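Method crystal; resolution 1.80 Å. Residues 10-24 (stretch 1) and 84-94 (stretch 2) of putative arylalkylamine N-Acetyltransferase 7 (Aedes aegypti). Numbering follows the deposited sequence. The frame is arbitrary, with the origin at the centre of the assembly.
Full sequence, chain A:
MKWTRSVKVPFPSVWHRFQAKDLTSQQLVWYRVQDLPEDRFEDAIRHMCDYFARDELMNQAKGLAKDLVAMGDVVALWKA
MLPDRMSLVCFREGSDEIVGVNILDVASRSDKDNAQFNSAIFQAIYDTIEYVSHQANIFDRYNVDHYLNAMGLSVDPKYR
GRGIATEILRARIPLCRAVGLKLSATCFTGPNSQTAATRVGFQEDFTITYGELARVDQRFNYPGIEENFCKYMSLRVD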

# COMPACT_ATOMS: atom_id res chain seq x y z
N PRO A 10 -5.53 16.57 13.77
CA PRO A 10 -4.13 16.88 14.11
C PRO A 10 -3.14 16.25 13.14
O PRO A 10 -3.35 15.11 12.70
CB PRO A 10 -3.97 16.28 15.52
CG PRO A 10 -5.39 16.28 16.08
CD PRO A 10 -6.25 15.94 14.89
N PHE A 11 -2.09 16.99 12.80
CA PHE A 11 -1.10 16.51 11.85
C PHE A 11 0.28 17.04 12.21
O PHE A 11 0.45 18.24 12.41
CB PHE A 11 -1.48 16.92 10.42
CG PHE A 11 -0.55 16.36 9.37
CD1 PHE A 11 0.52 17.10 8.91
CD2 PHE A 11 -0.76 15.08 8.85
CE1 PHE A 11 1.39 16.57 7.94
CE2 PHE A 11 0.09 14.55 7.88
CZ PHE A 11 1.17 15.30 7.44
N PRO A 12 1.27 16.14 12.27
CA PRO A 12 1.13 14.68 12.17
C PRO A 12 0.58 14.03 13.43
O PRO A 12 0.98 14.39 14.53
CB PRO A 12 2.57 14.20 11.93
CG PRO A 12 3.43 15.31 12.47
CD PRO A 12 2.68 16.57 12.20
N SER A 13 -0.33 13.07 13.26
CA SER A 13 -0.90 12.33 14.37
C SER A 13 -0.28 10.96 14.49
O SER A 13 0.10 10.35 13.48
CB SER A 13 -2.41 12.16 14.18
OG SER A 13 -3.05 13.42 14.24
N VAL A 14 -0.18 10.47 15.72
CA VAL A 14 0.19 9.08 15.93
C VAL A 14 -1.07 8.24 16.00
O VAL A 14 -1.95 8.49 16.82
CB VAL A 14 1.03 8.90 17.21
CG1 VAL A 14 1.39 7.41 17.39
CG2 VAL A 14 2.28 9.75 17.12
N TRP A 15 -1.16 7.24 15.14
CA TRP A 15 -2.40 6.47 15.05
C TRP A 15 -2.39 5.17 15.82
O TRP A 15 -3.45 4.71 16.27
CB TRP A 15 -2.75 6.19 13.58
CG TRP A 15 -2.98 7.47 12.80
CD1 TRP A 15 -2.21 7.95 11.78
CD2 TRP A 15 -4.02 8.42 13.00
NE1 TRP A 15 -2.72 9.14 11.33
CE2 TRP A 15 -3.83 9.46 12.06
CE3 TRP A 15 -5.11 8.51 13.88
CZ2 TRP A 15 -4.68 10.57 11.98
CZ3 TRP A 15 -5.95 9.62 13.81
CH2 TRP A 15 -5.73 10.62 12.86
N HIS A 16 -1.23 4.55 15.95
CA HIS A 16 -1.14 3.21 16.52
C HIS A 16 0.22 2.97 17.17
O HIS A 16 1.24 3.48 16.69
CB HIS A 16 -1.39 2.19 15.41
CG HIS A 16 -1.38 0.76 15.85
ND1 HIS A 16 -2.16 0.29 16.89
CD2 HIS A 16 -0.71 -0.31 15.38
CE1 HIS A 16 -1.96 -1.01 17.04
NE2 HIS A 16 -1.08 -1.40 16.13
N ARG A 17 0.24 2.23 18.27
CA ARG A 17 1.50 1.84 18.91
C ARG A 17 1.46 0.36 19.22
O ARG A 17 0.40 -0.20 19.52
CB ARG A 17 1.74 2.64 20.20
CG ARG A 17 1.87 4.14 20.00
CD ARG A 17 2.24 4.82 21.32
NE ARG A 17 2.11 6.28 21.28
CZ ARG A 17 3.08 7.11 20.91
NH1 ARG A 17 4.25 6.63 20.51
NH2 ARG A 17 2.88 8.42 20.92
N PHE A 18 2.62 -0.30 19.17
CA PHE A 18 2.66 -1.73 19.40
C PHE A 18 4.06 -2.15 19.80
O PHE A 18 5.04 -1.44 19.54
CB PHE A 18 2.22 -2.47 18.13
CG PHE A 18 3.15 -2.27 16.96
CD1 PHE A 18 4.21 -3.13 16.74
CD2 PHE A 18 2.97 -1.21 16.09
CE1 PHE A 18 5.07 -2.94 15.67
CE2 PHE A 18 3.83 -1.01 15.02
CZ PHE A 18 4.87 -1.88 14.80
N GLN A 19 4.16 -3.33 20.41
CA GLN A 19 5.46 -3.90 20.75
C GLN A 19 5.85 -5.03 19.81
O GLN A 19 5.02 -5.84 19.40
CB GLN A 19 5.45 -4.40 22.19
CG GLN A 19 5.16 -3.31 23.22
CD GLN A 19 4.98 -3.88 24.62
OE1 GLN A 19 5.89 -3.81 25.46
NE2 GLN A 19 3.82 -4.47 24.87
N ALA A 20 7.14 -5.08 19.49
CA ALA A 20 7.68 -6.13 18.64
C ALA A 20 9.16 -6.28 18.93
O ALA A 20 9.74 -5.48 19.66
CB ALA A 20 7.45 -5.80 17.18
N LYS A 21 9.76 -7.32 18.37
CA LYS A 21 11.16 -7.61 18.62
C LYS A 21 12.03 -6.46 18.15
O LYS A 21 11.78 -5.87 17.09
CB LYS A 21 11.56 -8.92 17.92
CG LYS A 21 12.62 -9.72 18.66
CD LYS A 21 12.19 -9.99 20.09
CE LYS A 21 10.98 -10.91 20.16
NZ LYS A 21 10.22 -10.76 21.44
N ASP A 22 13.03 -6.12 18.94
CA ASP A 22 13.95 -5.06 18.58
C ASP A 22 14.88 -5.56 17.47
O ASP A 22 14.80 -6.72 17.07
CB ASP A 22 14.76 -4.63 19.81
CG ASP A 22 15.24 -3.20 19.72
OD1 ASP A 22 15.49 -2.57 20.78
OD2 ASP A 22 15.35 -2.69 18.59
N LEU A 23 15.75 -4.69 16.97
CA LEU A 23 16.68 -5.05 15.89
C LEU A 23 17.50 -6.30 16.15
O LEU A 23 17.65 -7.14 15.27
CB LEU A 23 17.62 -3.89 15.58
CG LEU A 23 17.17 -2.88 14.53
CD1 LEU A 23 18.09 -1.67 14.55
CD2 LEU A 23 17.13 -3.50 13.14
N THR A 24 18.04 -6.43 17.36
CA THR A 24 19.02 -7.47 17.66
C THR A 24 18.52 -8.59 18.59
O THR A 24 18.51 -9.76 18.21
CB THR A 24 20.29 -6.87 18.30
OG1 THR A 24 19.94 -6.16 19.49
CG2 THR A 24 20.98 -5.91 17.34
N ASP A 84 -1.71 14.46 -0.23
CA ASP A 84 -3.04 14.22 0.32
C ASP A 84 -2.94 14.04 1.83
O ASP A 84 -3.95 14.07 2.51
CB ASP A 84 -3.70 13.00 -0.32
CG ASP A 84 -3.97 13.18 -1.82
OD1 ASP A 84 -3.90 14.33 -2.30
OD2 ASP A 84 -4.27 12.18 -2.50
N ARG A 85 -1.72 13.87 2.34
CA ARG A 85 -1.48 13.75 3.79
C ARG A 85 -2.24 12.57 4.38
O ARG A 85 -2.91 12.65 5.42
CB ARG A 85 -1.82 15.06 4.51
CG ARG A 85 -0.81 16.17 4.23
CD ARG A 85 -0.92 17.30 5.27
NE ARG A 85 0.05 18.36 5.01
CZ ARG A 85 0.19 19.44 5.77
NH1 ARG A 85 -0.56 19.59 6.87
NH2 ARG A 85 1.09 20.36 5.45
N MET A 86 -2.15 11.44 3.69
CA MET A 86 -2.80 10.25 4.19
C MET A 86 -1.81 9.11 4.35
O MET A 86 -2.17 8.05 4.86
CB MET A 86 -3.96 9.83 3.26
CG MET A 86 -5.15 10.82 3.27
SD MET A 86 -6.05 10.89 4.84
CE MET A 86 -6.81 9.28 4.88
N SER A 87 -0.56 9.31 3.94
CA SER A 87 0.39 8.21 3.96
C SER A 87 0.94 7.91 5.36
O SER A 87 1.11 8.81 6.18
CB SER A 87 1.52 8.40 2.94
OG SER A 87 0.97 8.43 1.63
N LEU A 88 1.22 6.63 5.61
CA LEU A 88 1.56 6.20 6.96
C LEU A 88 3.00 5.70 7.09
O LEU A 88 3.53 5.08 6.17
CB LEU A 88 0.58 5.13 7.42
CG LEU A 88 -0.86 5.63 7.60
CD1 LEU A 88 -1.80 4.48 7.93
CD2 LEU A 88 -0.89 6.68 8.70
N VAL A 89 3.64 5.96 8.23
CA VAL A 89 5.04 5.57 8.41
C VAL A 89 5.23 4.93 9.79
O VAL A 89 4.55 5.31 10.75
CB VAL A 89 6.00 6.79 8.25
CG1 VAL A 89 5.75 7.88 9.32
CG2 VAL A 89 7.46 6.35 8.30
N CYS A 90 6.13 3.96 9.87
CA CYS A 90 6.42 3.29 11.13
C CYS A 90 7.81 3.67 11.62
O CYS A 90 8.79 3.64 10.86
CB CYS A 90 6.33 1.75 10.97
SG CYS A 90 6.68 0.76 12.46
N PHE A 91 7.90 4.03 12.90
CA PHE A 91 9.20 4.29 13.53
C PHE A 91 9.34 3.42 14.76
O PHE A 91 8.36 3.10 15.42
CB PHE A 91 9.32 5.76 13.98
CG PHE A 91 9.31 6.76 12.86
CD1 PHE A 91 10.32 6.78 11.91
CD2 PHE A 91 8.29 7.70 12.78
CE1 PHE A 91 10.31 7.74 10.88
CE2 PHE A 91 8.26 8.65 11.75
CZ PHE A 91 9.27 8.67 10.80
N ARG A 92 10.58 3.04 15.06
CA ARG A 92 10.91 2.43 16.34
C ARG A 92 11.22 3.56 17.33
O ARG A 92 11.95 4.49 17.00
CB ARG A 92 12.15 1.54 16.16
CG ARG A 92 12.54 0.72 17.38
CD ARG A 92 13.68 -0.20 16.98
NE ARG A 92 14.71 0.56 16.28
CZ ARG A 92 15.97 0.69 16.70
NH1 ARG A 92 16.35 0.08 17.82
NH2 ARG A 92 16.83 1.41 16.00
N GLU A 93 10.65 3.49 18.53
CA GLU A 93 10.92 4.48 19.58
C GLU A 93 12.41 4.54 19.84
O GLU A 93 13.03 3.53 20.15
CB GLU A 93 10.20 4.13 20.88
CG GLU A 93 8.71 3.97 20.76
CD GLU A 93 8.00 5.24 20.36
OE1 GLU A 93 6.90 5.11 19.78
OE2 GLU A 93 8.53 6.34 20.63
N GLY A 94 12.98 5.73 19.70
CA GLY A 94 14.39 5.94 19.93
C GLY A 94 15.15 6.24 18.65
O GLY A 94 16.33 6.59 18.69
O HOH W 1 4.91 3.55 20.15
O HOH W 2 6.79 8.89 20.33

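The two stretches meet almost entirely through side chains. Their backbones stay well apart, with the CA atoms of Trp15 and Leu88 9.0 Å from each other, so each contact is made by two side chains that together span the gap, and the whole patch buries a modest 433 Å².

The walk begins with a cation-bearing chain laid over an aromatic ring. Phe11, its chi1 in the t well, points its CA-to-CB bond toward stretch 2, and Arg85 points back. The aliphatic part of Arg85 does the packing: its CD sits 3.7 Å from the centroid of the Phe11 ring, only 16° off the normal, a CH-pi contact over the face. The guanidinium follows the same surface, with Arg85 NH1 3.4 Å from Phe11 CD1. Chi2 to chi4 of Arg85 are all near 180°, and this extended form keeps methylene and guanidinium together on the ring while NE and NH2 make hydrogen bonds elsewhere in the structure. Just after Phe11, Pro12 follows a cis peptide bond, and Ser13 OG turns back to donate a very short hydrogen bond, 2.3 Å, to Pro10 O; neither Pro12 nor Ser13 touches stretch 2.

At Trp15 the strand has begun and the chemistry becomes apolar. Trp15 CD1 lies 3.6 Å from Leu88 CD2, a close van der Waals contact. Trp15 NE1 also lies close to Leu88 CD2, at 4.0 Å, while its hydrogen bond is made elsewhere in the structure.

Arg17 leaves the backbone sideways, but its m, t, t chain carries the charged end across to Glu93. Arg17 NH1 and Glu93 OE1 form a salt bridge at 3.1 Å, with the carboxylate oxygen at the guanidinium edge, near its plane. Two waters bridge the pair. Water 1 accepts from Arg17 NH1 at 3.2 Å and donates to Glu93 OE1 at 2.6 Å; water 2 accepts weakly from Arg17 NH1 at 3.4 Å and donates to Glu93 OE2 at 3.1 Å. Solvent thus links the same two charges that meet directly.

The next residue returns to the interior. Phe18, with chi1 in the p well, brings its CZ to 4.0 Å from Cys90 SG. Cys90 SG lies 5.2 Å from the centroid of the Phe18 ring and 76° off its normal, so it meets the ring at its edge, where the C-H bonds point outward.

The walk closes on Arg92, which is shared by two neighbours. Asp22 OD2 forms a salt bridge with Arg92 NH1 at 3.0 Å; the hydrogen bond within it is weak, its angle at the hydrogen being 134°. The same Asp22 OD2 also accepts from Leu23 N at 2.6 Å, so one oxygen ties the local turn to the partner stretch. Leu23 then covers a face of the guanidinium, its CD1 3.6 Å from Arg92 NH2. The rule to read here is economical: a carboxylate holds the charge while an adjacent methyl packs on the flat group.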